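Local coordinates for mandelate racemase/muconate lactonizing enzyme family protein (Azoarcus sp., PDB 2QDE) that is of unknown function but belongs to the enolase superfamily, pairing an N-terminal domain with a barrel domain that holds a barium ion, at residues Arg58-Asp63 with Arg98-Ala103; Lys270-Gly275 with Gly297-Ser302. All blocks are in the same frame, centred on the assembly; numbering follows the deposited sequence.

Interaction 1. Residues Arg58-Asp63 with Arg98-Ala103; sequences RGETQD and RDNNQA
Hydrogen bonding centres on the carboxylate of E60, which meets the first turn of helix 101-119. OE2 accepts from Q102 N at 2.7 Å, and the bond is fairly straight, at 161°. OE1 accepts from A103 N at 3.0 Å, more bent at 142°. Both oxygens use their syn lone pairs, so the carboxylate straddles two successive backbone N-H groups. This probably stabilises its negative charge at the positive end of the helix dipole.

The salt bridge is made within 58-63. R58 NH1 donates a hydrogen bond to the anti lone pair of E60 OE2 at 2.7 Å, nearly in the guanidinium plane. OE2 is held by two donors, and with A103 N on OE1 the turn of the carboxylate is set.

Van der Waals contacts add to this. N101 CB lies over one guanidinium face of R58, offset toward the rim, 3.8 Å from NH1. Q102 runs antiparallel to R58, and its CB comes within 3.3 Å of E60 OE2.

Water links the rest. One bridges E60 OE1 and N100 OD1. Another accepts from R58 NH2 and donates weakly to D99 OD1.

The contact is buried in the N-terminal domain. I65 of helix 62-78 touches E60, Q102 and A103. G59 O and N100 ND2 exchange hydrogen bonds with N100 and G59 of a second subunit. Segment 58-63 leads into helix 62-78, and 98-103 opens helix 101-119.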
loop_
_atom_site.group_PDB
_atom_site.type_symbol
_atom_site.label_atom_id
_atom_site.label_comp_id
_atom_site.label_asym_id
_atom_site.label_seq_id
_atom_site.Cartn_x
_atom_site.Cartn_y
_atom_site.Cartn_z
ATOM N N ARG A 58 16.599 17.048 23.554
ATOM C CA ARG A 58 15.801 16.247 24.477
ATOM C C ARG A 58 14.602 17.011 25.058
ATOM O O ARG A 58 13.539 16.438 25.280
ATOM C CB ARG A 58 16.701 15.746 25.614
ATOM C CG ARG A 58 16.049 14.770 26.593
ATOM C CD ARG A 58 15.988 13.358 26.021
ATOM N NE ARG A 58 15.041 13.238 24.923
ATOM C CZ ARG A 58 13.721 13.306 25.059
ATOM N NH1 ARG A 58 13.175 13.490 26.259
ATOM N NH2 ARG A 58 12.940 13.203 23.987
ATOM N N GLY A 59 14.778 18.304 25.310
ATOM C CA GLY A 59 13.694 19.093 25.870
ATOM C C GLY A 59 13.610 19.033 27.391
ATOM O O GLY A 59 12.650 19.534 27.988
ATOM N N GLU A 60 14.606 18.423 28.026
ATOM C CA GLU A 60 14.613 18.328 29.482
ATOM C C GLU A 60 15.660 19.252 30.102
ATOM O O GLU A 60 16.676 19.570 29.484
ATOM C CB GLU A 60 14.835 16.872 29.909
ATOM C CG GLU A 60 13.661 15.973 29.505
ATOM C CD GLU A 60 13.890 14.500 29.805
ATOM O OE1 GLU A 60 13.949 14.129 30.999
ATOM O OE2 GLU A 60 14.008 13.715 28.836
ATOM N N THR A 61 15.393 19.696 31.324
ATOM C CA THR A 61 16.293 20.601 32.021
ATOM C C THR A 61 16.633 20.051 33.394
ATOM O O THR A 61 16.067 19.053 33.827
ATOM C CB THR A 61 15.644 21.983 32.238
ATOM O OG1 THR A 61 14.476 21.834 33.061
ATOM C CG2 THR A 61 15.256 22.613 30.898
ATOM N N GLN A 62 17.561 20.715 34.072
ATOM C CA GLN A 62 17.950 20.296 35.407
ATOM C C GLN A 62 16.707 20.213 36.268
ATOM O O GLN A 62 16.487 19.213 36.939
ATOM C CB GLN A 62 18.919 21.293 36.028
ATOM C CG GLN A 62 20.305 21.277 35.445
ATOM C CD GLN A 62 21.217 22.218 36.195
ATOM O OE1 GLN A 62 20.888 23.395 36.374
ATOM N NE2 GLN A 62 22.362 21.713 36.643
ATOM N N ASP A 63 15.893 21.267 36.234
ATOM C CA ASP A 63 14.672 21.304 37.032
ATOM C C ASP A 63 13.639 20.263 36.592
ATOM O O ASP A 63 12.956 19.684 37.436
ATOM C CB ASP A 63 14.080 22.725 37.038
ATOM C CG ASP A 63 14.951 23.720 37.825
ATOM O OD1 ASP A 63 15.881 23.268 38.533
ATOM O OD2 ASP A 63 14.710 24.950 37.746
ATOM N N ARG A 98 4.741 10.594 30.778
ATOM C CA ARG A 98 4.875 10.714 29.329
ATOM C C ARG A 98 6.241 11.372 29.093
ATOM O O ARG A 98 6.631 12.276 29.844
ATOM C CB ARG A 98 3.775 11.628 28.786
ATOM C CG ARG A 98 3.726 11.754 27.272
ATOM C CD ARG A 98 2.992 13.024 26.871
ATOM N NE ARG A 98 2.050 12.799 25.776
ATOM C CZ ARG A 98 2.393 12.382 24.559
ATOM N NH1 ARG A 98 3.667 12.146 24.267
ATOM N NH2 ARG A 98 1.456 12.190 23.641
ATOM N N ASP A 99 6.953 10.934 28.059
ATOM C CA ASP A 99 8.271 11.486 27.731
ATOM C C ASP A 99 9.233 11.470 28.931
ATOM O O ASP A 99 9.264 10.498 29.680
ATOM C CB ASP A 99 8.132 12.915 27.180
ATOM C CG ASP A 99 7.277 12.979 25.923
ATOM O OD1 ASP A 99 7.474 12.138 25.023
ATOM O OD2 ASP A 99 6.416 13.875 25.823
ATOM N N ASN A 100 10.026 12.528 29.102
ATOM C CA ASN A 100 10.985 12.602 30.214
ATOM C C ASN A 100 12.004 11.469 30.151
ATOM O O ASN A 100 12.459 10.970 31.181
ATOM C CB ASN A 100 10.252 12.536 31.559
ATOM C CG ASN A 100 9.515 13.812 31.878
ATOM O OD1 ASN A 100 10.073 14.737 32.472
ATOM N ND2 ASN A 100 8.255 13.882 31.465
ATOM N N ASN A 101 12.367 11.081 28.936
ATOM C CA ASN A 101 13.313 9.995 28.715
ATOM C C ASN A 101 14.641 10.135 29.456
ATOM O O ASN A 101 15.148 9.151 29.987
ATOM C CB ASN A 101 13.580 9.840 27.215
ATOM C CG ASN A 101 12.325 9.497 26.438
ATOM O OD1 ASN A 101 11.279 10.119 26.625
ATOM N ND2 ASN A 101 12.422 8.508 25.558
ATOM N N GLN A 102 15.204 11.342 29.497
ATOM C CA GLN A 102 16.487 11.534 30.174
ATOM C C GLN A 102 16.385 11.332 31.686
ATOM O O GLN A 102 17.300 10.788 32.308
ATOM C CB GLN A 102 17.049 12.919 29.861
ATOM C CG GLN A 102 18.391 13.223 30.518
ATOM C CD GLN A 102 19.053 14.459 29.934
ATOM O OE1 GLN A 102 18.377 15.361 29.455
ATOM N NE2 GLN A 102 20.381 14.507 29.982
ATOM N N ALA A 103 15.270 11.771 32.266
ATOM C CA ALA A 103 15.033 11.616 33.699
ATOM C C ALA A 103 14.885 10.126 34.004
ATOM O O ALA A 103 15.454 9.620 34.974
ATOM C CB ALA A 103 13.773 12.364 34.105
HETATM O O HOH W 1 9.924 13.088 23.994
HETATM O O HOH W 2 17.894 17.643 27.957
HETATM O O HOH W 3 12.841 15.697 32.908
#

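Interaction 2. Residues Lys270-Gly275 with Gly297-Ser302; sequences KTQKAG and GCMVGS
The best-held polar atom is K273 NZ, with three partners. It forms a salt bridge with D246, a barium ligand, a firm hydrogen bond to M268 O and a weak one to A249 O. Q272 NE2 has two acceptors, A50 O and E305 OE2. E305 OE2 also accepts from M299 N, so one carboxylate oxygen serves both segments.

Q272 and M299 slide past each other in opposite directions. M299 CG lies 3.4 Å from Q272 CD, and M299 CB is 3.6 Å from Q272 NE2. Q272 chi2 is 94°, away from the staggered values, consistent with an amide held through its nitrogen. M299 SD comes to 3.9 Å from K270 CD.

K270 runs along the backbone of G297 and C298. Its CE presses tightly against C298 O at 3.0 Å. The chain is extended up to CE and then turns at chi4 (63°). NZ makes a weak hydrogen bond to Y57 OH, and the side chain lies about 5 Å from the barium ion.

No direct hydrogen bond joins the segments. One water accepts from T271 N at 2.8 Å, with G297 O and Q272 OE1 both within its donating reach.

The segments follow adjacent parallel strands, 266-269 and 294-296, at the C-terminal end of the barrel. There this superfamily has its metal site, here holding barium. T271 touches helices 101-119 and 303-315, while M299 leans on Q102 of helix 101-119.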
loop_
_atom_site.group_PDB
_atom_site.type_symbol
_atom_site.label_atom_id
_atom_site.label_comp_id
_atom_site.label_asym_id
_atom_site.label_seq_id
_atom_site.Cartn_x
_atom_site.Cartn_y
_atom_site.Cartn_z
ATOM N N LYS A 270 21.294 7.162 21.826
ATOM C CA LYS A 270 21.868 7.774 23.026
ATOM C C LYS A 270 21.068 7.125 24.141
ATOM O O LYS A 270 19.844 7.031 24.049
ATOM C CB LYS A 270 21.685 9.300 23.068
ATOM C CG LYS A 270 22.609 10.073 22.136
ATOM C CD LYS A 270 22.636 11.553 22.490
ATOM C CE LYS A 270 23.518 12.354 21.533
ATOM N NZ LYS A 270 23.003 12.316 20.146
ATOM N N THR A 271 21.745 6.649 25.178
ATOM C CA THR A 271 21.044 6.009 26.279
ATOM C C THR A 271 19.997 6.930 26.898
ATOM O O THR A 271 18.955 6.468 27.346
ATOM C CB THR A 271 22.028 5.520 27.367
ATOM O OG1 THR A 271 22.965 6.557 27.673
ATOM C CG2 THR A 271 22.785 4.297 26.876
ATOM N N GLN A 272 20.261 8.232 26.904
ATOM C CA GLN A 272 19.304 9.177 27.471
ATOM C C GLN A 272 18.090 9.382 26.559
ATOM O O GLN A 272 16.998 9.691 27.029
ATOM C CB GLN A 272 19.979 10.527 27.758
ATOM C CG GLN A 272 21.024 10.466 28.865
ATOM C CD GLN A 272 22.428 10.239 28.346
ATOM O OE1 GLN A 272 22.627 9.640 27.286
ATOM N NE2 GLN A 272 23.419 10.711 29.103
ATOM N N LYS A 273 18.280 9.212 25.255
ATOM C CA LYS A 273 17.175 9.372 24.318
ATOM C C LYS A 273 16.259 8.158 24.427
ATOM O O LYS A 273 15.031 8.285 24.479
ATOM C CB LYS A 273 17.706 9.495 22.889
ATOM C CG LYS A 273 16.623 9.622 21.829
ATOM C CD LYS A 273 17.213 9.741 20.423
ATOM C CE LYS A 273 18.075 8.533 20.058
ATOM N NZ LYS A 273 18.537 8.590 18.638
ATOM N N ALA A 274 16.875 6.981 24.468
ATOM C CA ALA A 274 16.145 5.720 24.569
ATOM C C ALA A 274 15.349 5.647 25.869
ATOM O O ALA A 274 14.262 5.069 25.907
ATOM C CB ALA A 274 17.114 4.544 24.484
ATOM N N GLY A 275 15.910 6.219 26.936
ATOM C CA GLY A 275 15.228 6.213 28.217
ATOM C C GLY A 275 15.849 5.322 29.278
ATOM O O GLY A 275 15.222 5.062 30.303
ATOM N N GLY A 297 25.879 7.811 20.713
ATOM C CA GLY A 297 26.493 9.076 21.055
ATOM C C GLY A 297 26.445 9.265 22.560
ATOM O O GLY A 297 26.523 8.299 23.321
ATOM N N CYS A 298 26.311 10.507 22.997
ATOM C CA CYS A 298 26.246 10.793 24.417
ATOM C C CYS A 298 25.714 12.196 24.619
ATOM O O CYS A 298 25.599 12.967 23.668
ATOM C CB CYS A 298 27.639 10.704 25.046
ATOM S SG CYS A 298 28.738 12.079 24.586
ATOM N N MET A 299 25.363 12.500 25.863
ATOM C CA MET A 299 24.908 13.831 26.243
ATOM C C MET A 299 26.119 14.293 27.055
ATOM O O MET A 299 26.139 14.171 28.278
ATOM C CB MET A 299 23.664 13.746 27.136
ATOM C CG MET A 299 22.443 13.096 26.470
ATOM S SD MET A 299 21.673 14.116 25.197
ATOM C CE MET A 299 20.654 15.190 26.194
ATOM N N VAL A 300 27.140 14.771 26.348
ATOM C CA VAL A 300 28.405 15.225 26.934
ATOM C C VAL A 300 28.417 15.325 28.457
ATOM O O VAL A 300 27.805 16.226 29.045
ATOM C CB VAL A 300 28.823 16.582 26.352
ATOM C CG1 VAL A 300 30.143 17.028 26.974
ATOM C CG2 VAL A 300 28.964 16.467 24.843
ATOM N N GLY A 301 29.135 14.399 29.083
ATOM C CA GLY A 301 29.216 14.381 30.528
ATOM C C GLY A 301 30.512 13.802 31.062
ATOM O O GLY A 301 31.451 13.536 30.310
ATOM N N SER A 302 30.543 13.601 32.374
ATOM C CA SER A 302 31.701 13.073 33.079
ATOM C C SER A 302 31.951 11.613 32.741
ATOM O O SER A 302 31.259 11.035 31.909
ATOM C CB SER A 302 31.466 13.178 34.581
ATOM O OG SER A 302 30.409 12.305 34.963
HETATM O O HOH W 4 24.314 7.777 25.219
#

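How the interactions relate
Interaction 1 comes first along the chain and closes before interaction 2 opens. Their centres are 12 Å apart. Interaction 1 belongs to the N-terminal domain, and interaction 2 lies at the C-terminal ends of strands of the barrel. They meet where the two domains touch. N101 ND2 probably donates a hydrogen bond to K273 O at 2.8 Å. Q102 NE2 donates to A50 O, the same carbonyl that Q272 uses. The start of helix 101-119 is thus shared: its backbone N-H groups take E60, and the side chains of N101 and Q102 reach the barrel loops. Because K273 also pairs with a barium ligand, it joins the domain interface to the metal site.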